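Local coordinates for putative metal resistance protein (Proteus mirabilis, PDB 6C29) that forms the N-terminal periplasmic part of ScsB, a tandem immunoglobulin-fold redox module that primes the disulfide isomerase ScsC, consistent with protein-disulfide reductase activity, at residues A[135-138]-A[139-143]; A[171-175]-A[176-180]. All coordinates share one frame; numbering follows the deposited sequence. Where two conformers were deposited one is given.

Contact 1: residues A[135-138]-A[139-143]; sequences ADFE and WQYNQ
Phe137 and Tyr141 stand side by side, both pointing the same way from one flank of the short helix 137-145. In each, CG is set anti to the backbone N (chi1 -179° in Phe137), and the rings meet where CZ of Phe137 lies 3.8 Å from CD2 of Tyr141. Their planes are inclined at 47°. Beneath the rings the backbone makes regular i to i+4 helical bonds, beginning with Gln140 N to Asp136 O at 2.9 Å and followed by Tyr141 N to Phe137 O at 2.8 Å. This single helical segment lies against the four-stranded antiparallel sheet of the N-terminal immunoglobulin-like domain: both rings rest on Leu33, Tyr141 OH bonds to Ile95 O, and Lys31 makes a cation-pi contact with Tyr141. Asp136 occupies the N-cap position but makes no capping bond with its carboxylate; OD1 lies 3.8 Å from CG of Gln140. One turn on from Glu138, Asn142 brings its amide up with its plane at 80° to the carboxylate. A water joins the two, donating to Asn142 OD1 at 2.9 Å and weakly to Glu138 OE2, while Glu138 OE1 forms a salt bridge with Lys31. Trp139 has one ring face covered by CG of Gln143, 3.5 Å above the plane.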
loop_
_atom_site.group_PDB
_atom_site.type_symbol
_atom_site.label_atom_id
_atom_site.label_comp_id
_atom_site.label_asym_id
_atom_site.label_seq_id
_atom_site.Cartn_x
_atom_site.Cartn_y
_atom_site.Cartn_z
ATOM N N ALA A 135 -1.764 25.051 -7.107
ATOM C CA ALA A 135 -2.658 25.198 -8.256
ATOM C C ALA A 135 -3.107 23.866 -8.871
ATOM O O ALA A 135 -4.267 23.700 -9.264
ATOM C CB ALA A 135 -1.988 26.045 -9.327
ATOM N N ASP A 136 -2.194 22.914 -8.972
ATOM C CA ASP A 136 -2.570 21.674 -9.624
ATOM C C ASP A 136 -2.782 20.528 -8.656
ATOM O O ASP A 136 -2.579 19.368 -9.007
ATOM C CB ASP A 136 -1.548 21.330 -10.677
ATOM C CG ASP A 136 -0.213 20.973 -10.113
ATOM O OD1 ASP A 136 0.014 21.069 -8.890
ATOM O OD2 ASP A 136 0.625 20.596 -10.949
ATOM N N PHE A 137 -3.233 20.863 -7.453
ATOM C CA PHE A 137 -3.472 19.842 -6.424
ATOM C C PHE A 137 -4.506 18.806 -6.857
ATOM O O PHE A 137 -4.277 17.610 -6.658
ATOM C CB PHE A 137 -3.902 20.510 -5.117
ATOM C CG PHE A 137 -4.143 19.549 -4.003
ATOM C CD1 PHE A 137 -3.095 19.074 -3.247
ATOM C CD2 PHE A 137 -5.431 19.141 -3.687
ATOM C CE1 PHE A 137 -3.313 18.202 -2.221
ATOM C CE2 PHE A 137 -5.659 18.264 -2.633
ATOM C CZ PHE A 137 -4.610 17.795 -1.907
ATOM N N GLU A 138 -5.635 19.237 -7.421
ATOM C CA GLU A 138 -6.725 18.318 -7.788
ATOM C C GLU A 138 -6.241 17.344 -8.882
ATOM O O GLU A 138 -6.492 16.127 -8.815
ATOM C CB GLU A 138 -7.959 19.109 -8.241
ATOM C CG GLU A 138 -9.214 18.279 -8.477
ATOM C CD GLU A 138 -9.831 17.692 -7.194
ATOM O OE1 GLU A 138 -9.365 18.031 -6.078
ATOM O OE2 GLU A 138 -10.796 16.890 -7.306
ATOM N N TRP A 139 -5.485 17.855 -9.845
ATOM C CA TRP A 139 -4.886 17.003 -10.860
ATOM C C TRP A 139 -3.902 16.020 -10.246
ATOM O O TRP A 139 -3.924 14.824 -10.604
ATOM C CB TRP A 139 -4.171 17.847 -11.914
ATOM C CG TRP A 139 -3.459 17.049 -12.973
ATOM C CD1 TRP A 139 -4.007 16.462 -14.092
ATOM C CD2 TRP A 139 -2.051 16.762 -13.019
ATOM N NE1 TRP A 139 -3.015 15.817 -14.817
ATOM C CE2 TRP A 139 -1.815 15.986 -14.181
ATOM C CE3 TRP A 139 -0.974 17.076 -12.193
ATOM C CZ2 TRP A 139 -0.528 15.553 -14.551
ATOM C CZ3 TRP A 139 0.304 16.625 -12.560
ATOM C CH2 TRP A 139 0.505 15.881 -13.727
ATOM N N GLN A 140 -3.009 16.503 -9.381
ATOM C CA GLN A 140 -2.065 15.615 -8.719
ATOM C C GLN A 140 -2.811 14.557 -7.920
ATOM O O GLN A 140 -2.423 13.407 -7.964
ATOM C CB GLN A 140 -1.096 16.381 -7.788
ATOM C CG GLN A 140 -0.018 17.240 -8.501
ATOM C CD GLN A 140 1.245 17.385 -7.635
ATOM O OE1 GLN A 140 1.267 16.982 -6.459
ATOM N NE2 GLN A 140 2.302 17.932 -8.219
ATOM N N TYR A 141 -3.891 14.938 -7.242
ATOM C CA TYR A 141 -4.637 13.982 -6.414
ATOM C C TYR A 141 -5.281 12.918 -7.314
ATOM O O TYR A 141 -5.253 11.718 -6.987
ATOM C CB TYR A 141 -5.722 14.693 -5.580
ATOM C CG TYR A 141 -6.044 13.938 -4.340
ATOM C CD1 TYR A 141 -6.926 12.889 -4.348
ATOM C CD2 TYR A 141 -5.439 14.281 -3.136
ATOM C CE1 TYR A 141 -7.168 12.196 -3.210
ATOM C CE2 TYR A 141 -5.669 13.592 -1.996
ATOM C CZ TYR A 141 -6.550 12.563 -2.027
ATOM O OH TYR A 141 -6.836 11.819 -0.896
ATOM N N ASN A 142 -5.895 13.329 -8.419
ATOM C CA ASN A 142 -6.519 12.369 -9.325
ATOM C C ASN A 142 -5.500 11.465 -9.998
ATOM O O ASN A 142 -5.769 10.285 -10.202
ATOM C CB ASN A 142 -7.368 13.093 -10.342
ATOM C CG ASN A 142 -8.648 13.638 -9.734
ATOM O OD1 ASN A 142 -9.116 13.163 -8.699
ATOM N ND2 ASN A 142 -9.226 14.633 -10.385
ATOM N N GLN A 143 -4.355 12.008 -10.361
ATOM C CA GLN A 143 -3.280 11.185 -10.905
ATOM C C GLN A 143 -2.843 10.118 -9.904
ATOM O O GLN A 143 -2.629 8.965 -10.275
ATOM C CB GLN A 143 -2.055 12.050 -11.285
ATOM C CG GLN A 143 -2.194 12.982 -12.496
ATOM C CD GLN A 143 -2.318 12.228 -13.805
ATOM O OE1 GLN A 143 -1.345 11.625 -14.263
ATOM N NE2 GLN A 143 -3.497 12.231 -14.388
HETATM O O HOH W 1 -9.405 14.771 -6.317
#

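Contact 2: residues A[171-175]-A[176-180]; sequences LQREQ and GDWHQ
Leu171, near the end of strand 166-173, has its CB 4.3 Å from CZ2 of Trp178. Its carbonyl oxygen sits at the indole edge, 3.6 Å from Trp178 NE1, whose weak hydrogen bond goes instead to Asp203 O. Arg173 carries most of the contact. Its CB packs over one face of Trp178 in a CH-pi contact, 3.9 Å from the centroid of the five-membered ring and 25° off the ring normal. From there the chain runs extended, with CG anti to the backbone N (chi1 -166°), past the carbonyl of Asp177, whose O is 3.3 Å from Arg173 CD. That oxygen lies over a face of the guanidinium, where the angles are too poor for a hydrogen bond. The strand leads into the loop joining 166-173 to 182-186, at one end of the second immunoglobulin-like domain, and Trp178 folds back from this loop to lie among Ile155, Leu205 and Val231. NH1 and NH2 of Arg173 form salt bridges to Asp233 and Asp234, respectively; Asp234 is shared with His179 ND1, and His179 CE1 lies 4.2 Å above the guanidinium plane. Two residues on from the arginine, Gln175 offers its carbonyl O to Arg173 NE at 2.9 Å, near the guanidinium plane, which ties the arginine to the turn. Gly176 follows Gln175 with a positive phi of 76°, a backbone angle that by itself favours glycine, and a water lies within bonding distance of both its O and Arg173 O.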
loop_
_atom_site.group_PDB
_atom_site.type_symbol
_atom_site.label_atom_id
_atom_site.label_comp_id
_atom_site.label_asym_id
_atom_site.label_seq_id
_atom_site.Cartn_x
_atom_site.Cartn_y
_atom_site.Cartn_z
ATOM N N LEU A 171 -8.941 -17.790 -9.427
ATOM C CA LEU A 171 -9.458 -16.482 -9.805
ATOM C C LEU A 171 -9.893 -16.503 -11.252
ATOM O O LEU A 171 -9.117 -16.852 -12.139
ATOM C CB LEU A 171 -8.400 -15.391 -9.598
ATOM C CG LEU A 171 -7.762 -15.354 -8.213
ATOM C CD1 LEU A 171 -6.668 -14.314 -8.146
ATOM C CD2 LEU A 171 -8.794 -15.033 -7.154
ATOM N N GLN A 172 -11.122 -16.083 -11.497
ATOM C CA GLN A 172 -11.654 -16.035 -12.845
ATOM C C GLN A 172 -11.618 -14.617 -13.383
ATOM O O GLN A 172 -12.105 -13.692 -12.730
ATOM C CB GLN A 172 -13.086 -16.548 -12.889
ATOM C CG GLN A 172 -13.648 -16.520 -14.297
ATOM C CD GLN A 172 -15.096 -16.990 -14.360
ATOM O OE1 GLN A 172 -15.947 -16.534 -13.590
ATOM N NE2 GLN A 172 -15.385 -17.875 -15.305
ATOM N N ARG A 173 -11.034 -14.434 -14.558
ATOM C CA ARG A 173 -11.014 -13.128 -15.182
ATOM C C ARG A 173 -12.406 -12.790 -15.692
ATOM O O ARG A 173 -13.080 -13.640 -16.236
ATOM C CB ARG A 173 -10.003 -13.085 -16.307
ATOM C CG ARG A 173 -9.713 -11.653 -16.753
ATOM C CD ARG A 173 -8.537 -11.528 -17.695
ATOM N NE ARG A 173 -8.512 -10.190 -18.297
ATOM C CZ ARG A 173 -7.448 -9.405 -18.380
ATOM N NH1 ARG A 173 -6.287 -9.791 -17.896
ATOM N NH2 ARG A 173 -7.555 -8.210 -18.947
ATOM N N GLU A 174 -12.857 -11.554 -15.481
ATOM C CA GLU A 174 -14.230 -11.162 -15.842
ATOM C C GLU A 174 -14.447 -11.223 -17.341
ATOM O O GLU A 174 -15.437 -11.772 -17.843
ATOM C CB GLU A 174 -14.521 -9.747 -15.337
ATOM C CG GLU A 174 -15.976 -9.306 -15.567
ATOM C CD GLU A 174 -16.258 -7.857 -15.187
ATOM O OE1 GLU A 174 -15.486 -7.260 -14.408
ATOM O OE2 GLU A 174 -17.276 -7.320 -15.674
ATOM N N GLN A 175 -13.505 -10.624 -18.047
ATOM C CA GLN A 175 -13.492 -10.542 -19.485
ATOM C C GLN A 175 -12.095 -10.848 -20.029
ATOM O O GLN A 175 -11.093 -10.337 -19.522
ATOM C CB GLN A 175 -13.921 -9.156 -19.938
ATOM C CG GLN A 175 -14.202 -9.122 -21.402
ATOM C CD GLN A 175 -14.525 -7.742 -21.905
ATOM O OE1 GLN A 175 -14.969 -6.867 -21.152
ATOM N NE2 GLN A 175 -14.289 -7.532 -23.194
ATOM N N GLY A 176 -12.037 -11.683 -21.050
ATOM C CA GLY A 176 -10.780 -12.021 -21.685
ATOM C C GLY A 176 -9.932 -13.000 -20.894
ATOM O O GLY A 176 -10.402 -13.682 -19.984
ATOM N N ASP A 177 -8.676 -13.081 -21.304
ATOM C CA ASP A 177 -7.699 -13.993 -20.734
ATOM C C ASP A 177 -6.675 -13.278 -19.890
ATOM O O ASP A 177 -6.414 -12.096 -20.105
ATOM C CB ASP A 177 -6.933 -14.727 -21.824
ATOM C CG ASP A 177 -7.778 -15.755 -22.567
ATOM O OD1 ASP A 177 -8.922 -16.026 -22.127
ATOM O OD2 ASP A 177 -7.256 -16.313 -23.567
ATOM N N TRP A 178 -6.063 -14.007 -18.959
ATOM C CA TRP A 178 -4.939 -13.465 -18.209
ATOM C C TRP A 178 -3.718 -13.320 -19.103
ATOM O O TRP A 178 -3.456 -14.207 -19.924
ATOM C CB TRP A 178 -4.634 -14.354 -17.021
ATOM C CG TRP A 178 -5.710 -14.407 -16.006
ATOM C CD1 TRP A 178 -6.612 -15.429 -15.820
ATOM C CD2 TRP A 178 -6.011 -13.431 -15.014
ATOM N NE1 TRP A 178 -7.430 -15.151 -14.776
ATOM C CE2 TRP A 178 -7.093 -13.922 -14.263
ATOM C CE3 TRP A 178 -5.473 -12.184 -14.686
ATOM C CZ2 TRP A 178 -7.647 -13.215 -13.212
ATOM C CZ3 TRP A 178 -6.018 -11.482 -13.646
ATOM C CH2 TRP A 178 -7.095 -11.983 -12.920
ATOM N N HIS A 179 -2.960 -12.230 -18.934
ATOM C CA HIS A 179 -1.783 -11.971 -19.735
ATOM C C HIS A 179 -0.492 -11.981 -18.930
ATOM O O HIS A 179 0.369 -12.830 -19.138
ATOM C CB HIS A 179 -1.973 -10.631 -20.471
ATOM C CG HIS A 179 -3.154 -10.645 -21.385
ATOM N ND1 HIS A 179 -4.217 -9.774 -21.254
ATOM C CD2 HIS A 179 -3.481 -11.477 -22.401
ATOM C CE1 HIS A 179 -5.124 -10.045 -22.178
ATOM N NE2 HIS A 179 -4.697 -11.071 -22.896
ATOM N N GLN A 180 -0.347 -11.034 -18.015
ATOM C CA GLN A 180 0.811 -10.965 -17.144
ATOM C C GLN A 180 0.393 -10.588 -15.745
ATOM O O GLN A 180 0.728 -9.505 -15.277
ATOM C CB GLN A 180 1.838 -9.938 -17.671
ATOM C CG GLN A 180 2.455 -10.298 -19.013
ATOM C CD GLN A 180 3.551 -9.341 -19.416
ATOM O OE1 GLN A 180 3.561 -8.841 -20.535
ATOM N NE2 GLN A 180 4.496 -9.104 -18.506
HETATM O O HOH W 2 -13.018 -14.164 -19.282
#

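Overall arrangement
Both contacts are local, each made within one continuous run of chain, and they lie in different domains with centres 32 Å apart and nearest atoms about 19 Å apart. Contact 1 belongs to a helix laid on the first four-stranded sheet, whereas contact 2 closes a loop at the end of a strand of the second. Each is partly buried, with two aromatic residues turned inward in contact 1 and Leu171 and Trp178 in contact 2, and mostly polar, exposed residues around them. Regular main-chain bonding dominates contact 1, with a glutamate-lysine salt bridge to the sheet; in contact 2 the loop is organised by an arginine paired with aspartates that lie outside it.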